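Local coordinates for endoglucanase A (Clostridium acetobutylicum, PDB 3IK2), which probably hydrolyses internal beta-1,4-glucosidic bonds of cellulose and related glucans as a glycoside hydrolase of family 44, at residues A[272-277]-A[333-338]. Sequence-based numbering, arbitrary orientation.
Sequences DALDLH and PKVKSS
Val335 spreads its two methyl groups over the ends of Leu274 and Leu276, forming one small apolar link between the sheet of a TIM-like barrel and the helical layer around it. The leucines belong to the sixth of the eight parallel barrel strands, 273-278, and the valine to helix 331-342, the last helix before the seventh strand, 347-353, in a long right-handed beta-alpha-beta crossover that also carries two other helices. CG1 of Val335 lies nearest CD2 of Leu274, at 3.6 Å, while CG2 of Val335 comes nearest CD2 of Leu276, at 4.0 Å. The first pair meets at a slant; the second reaches tip to tip. Val335 is turned this way by its first torsion, which sets CG1 anti to the backbone N (chi1 170°) and leaves CG2 beside that nitrogen, so that the fork opens along the strand. Leu274 likewise holds its CG anti to its own N (chi1 180°), which sends CD2 out toward the helix and onto the valine.

The backbones stay well apart, with CA of Leu274 and CA of Val335 separated by 9.1 Å, and only 98 Å² is buried between the segments. All three touching residues are nonetheless buried, because neighbouring elements complete the layer: Leu348 of the seventh strand touches both Leu276 and Val335, and Ile252 and Tyr255 of helix 251-266 pack on Leu274. The strand's other face carries the polar groups, where Asp275 hydrogen-bonds Ser349 and Ser351, and ND1 of His277 bonds Glu180. Within the helix, a backbone bond of 3.1 Å from N of Ser338 to O of Lys334 spans the turn that carries Val335.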
loop_
_atom_site.group_PDB
_atom_site.type_symbol
_atom_site.label_atom_id
_atom_site.label_comp_id
_atom_site.label_asym_id
_atom_site.label_seq_id
_atom_site.Cartn_x
_atom_site.Cartn_y
_atom_site.Cartn_z
ATOM N N ASP A 272 8.423 5.982 -11.097
ATOM C CA ASP A 272 7.262 6.814 -10.764
ATOM C C ASP A 272 6.956 6.843 -9.272
ATOM O O ASP A 272 6.660 7.894 -8.735
ATOM C CB ASP A 272 6.034 6.401 -11.554
ATOM C CG ASP A 272 6.217 6.622 -13.018
ATOM O OD1 ASP A 272 6.135 7.794 -13.455
ATOM O OD2 ASP A 272 6.499 5.635 -13.729
ATOM N N ALA A 273 7.013 5.688 -8.617
ATOM C CA ALA A 273 6.643 5.595 -7.227
ATOM C C ALA A 273 7.700 4.858 -6.418
ATOM O O ALA A 273 8.009 3.684 -6.697
ATOM C CB ALA A 273 5.248 4.891 -7.065
ATOM N N LEU A 274 8.258 5.552 -5.421
ATOM C CA LEU A 274 9.094 4.900 -4.427
ATOM C C LEU A 274 8.175 3.979 -3.623
ATOM O O LEU A 274 7.265 4.450 -2.934
ATOM C CB LEU A 274 9.770 5.920 -3.493
ATOM C CG LEU A 274 10.668 5.262 -2.413
ATOM C CD1 LEU A 274 11.946 4.652 -3.045
ATOM C CD2 LEU A 274 11.008 6.238 -1.293
ATOM N N ASP A 275 8.372 2.672 -3.760
ATOM C CA ASP A 275 7.440 1.723 -3.179
ATOM C C ASP A 275 8.019 1.004 -1.967
ATOM O O ASP A 275 9.131 0.477 -1.998
ATOM C CB ASP A 275 6.962 0.737 -4.229
ATOM C CG ASP A 275 5.895 -0.213 -3.705
ATOM O OD1 ASP A 275 4.861 0.246 -3.159
ATOM O OD2 ASP A 275 6.078 -1.432 -3.865
ATOM N N LEU A 276 7.238 0.984 -0.903
ATOM C CA LEU A 276 7.710 0.593 0.411
ATOM C C LEU A 276 6.661 -0.318 1.042
ATOM O O LEU A 276 5.485 -0.201 0.734
ATOM C CB LEU A 276 7.872 1.867 1.274
ATOM C CG LEU A 276 9.169 2.675 1.391
ATOM C CD1 LEU A 276 10.178 2.578 0.261
ATOM C CD2 LEU A 276 8.956 4.141 1.842
ATOM N N HIS A 277 7.109 -1.226 1.902
ATOM C CA HIS A 277 6.236 -1.987 2.764
ATOM C C HIS A 277 6.430 -1.540 4.198
ATOM O O HIS A 277 7.532 -1.211 4.609
ATOM C CB HIS A 277 6.485 -3.495 2.613
ATOM C CG HIS A 277 6.249 -3.992 1.225
ATOM N ND1 HIS A 277 6.613 -5.253 0.813
ATOM C CD2 HIS A 277 5.715 -3.378 0.140
ATOM C CE1 HIS A 277 6.304 -5.399 -0.466
ATOM N NE2 HIS A 277 5.768 -4.272 -0.899
ATOM N N PRO A 333 7.428 12.235 6.472
ATOM C CA PRO A 333 8.276 13.435 6.307
ATOM C C PRO A 333 9.756 13.143 5.953
ATOM O O PRO A 333 10.360 13.879 5.183
ATOM C CB PRO A 333 8.152 14.143 7.678
ATOM C CG PRO A 333 6.744 13.776 8.138
ATOM C CD PRO A 333 6.683 12.278 7.750
ATOM N N LYS A 334 10.311 12.073 6.501
ATOM C CA LYS A 334 11.673 11.633 6.198
ATOM C C LYS A 334 11.839 11.175 4.774
ATOM O O LYS A 334 12.811 11.504 4.115
ATOM C CB LYS A 334 12.047 10.489 7.119
ATOM C CG LYS A 334 13.003 10.867 8.268
ATOM C CD LYS A 334 12.743 12.215 8.870
ATOM C CE LYS A 334 11.383 12.206 9.567
ATOM N NZ LYS A 334 11.206 13.325 10.499
ATOM N N VAL A 335 10.876 10.394 4.305
ATOM C CA VAL A 335 10.920 9.860 2.971
ATOM C C VAL A 335 10.678 11.003 1.984
ATOM O O VAL A 335 11.310 11.078 0.945
ATOM C CB VAL A 335 9.906 8.719 2.800
ATOM C CG1 VAL A 335 9.787 8.330 1.341
ATOM C CG2 VAL A 335 10.313 7.513 3.623
ATOM N N LYS A 336 9.755 11.886 2.327
ATOM C CA LYS A 336 9.413 13.070 1.541
ATOM C C LYS A 336 10.597 14.032 1.380
ATOM O O LYS A 336 10.850 14.516 0.301
ATOM C CB LYS A 336 8.228 13.761 2.205
ATOM C CG LYS A 336 7.161 14.220 1.253
ATOM C CD LYS A 336 6.211 13.106 0.906
ATOM C CE LYS A 336 5.695 13.346 -0.480
ATOM N NZ LYS A 336 4.436 12.625 -0.745
ATOM N N SER A 337 11.332 14.290 2.455
ATOM C CA SER A 337 12.618 15.001 2.383
ATOM C C SER A 337 13.644 14.336 1.451
ATOM O O SER A 337 14.330 15.019 0.658
ATOM C CB SER A 337 13.221 15.124 3.792
ATOM O OG SER A 337 14.637 15.115 3.737
ATOM N N SER A 338 13.796 13.018 1.561
ATOM C CA SER A 338 14.633 12.292 0.616
ATOM C C SER A 338 14.183 12.479 -0.848
ATOM O O SER A 338 15.026 12.722 -1.705
ATOM C CB SER A 338 14.718 10.820 0.978
ATOM O OG SER A 338 15.211 10.645 2.295
#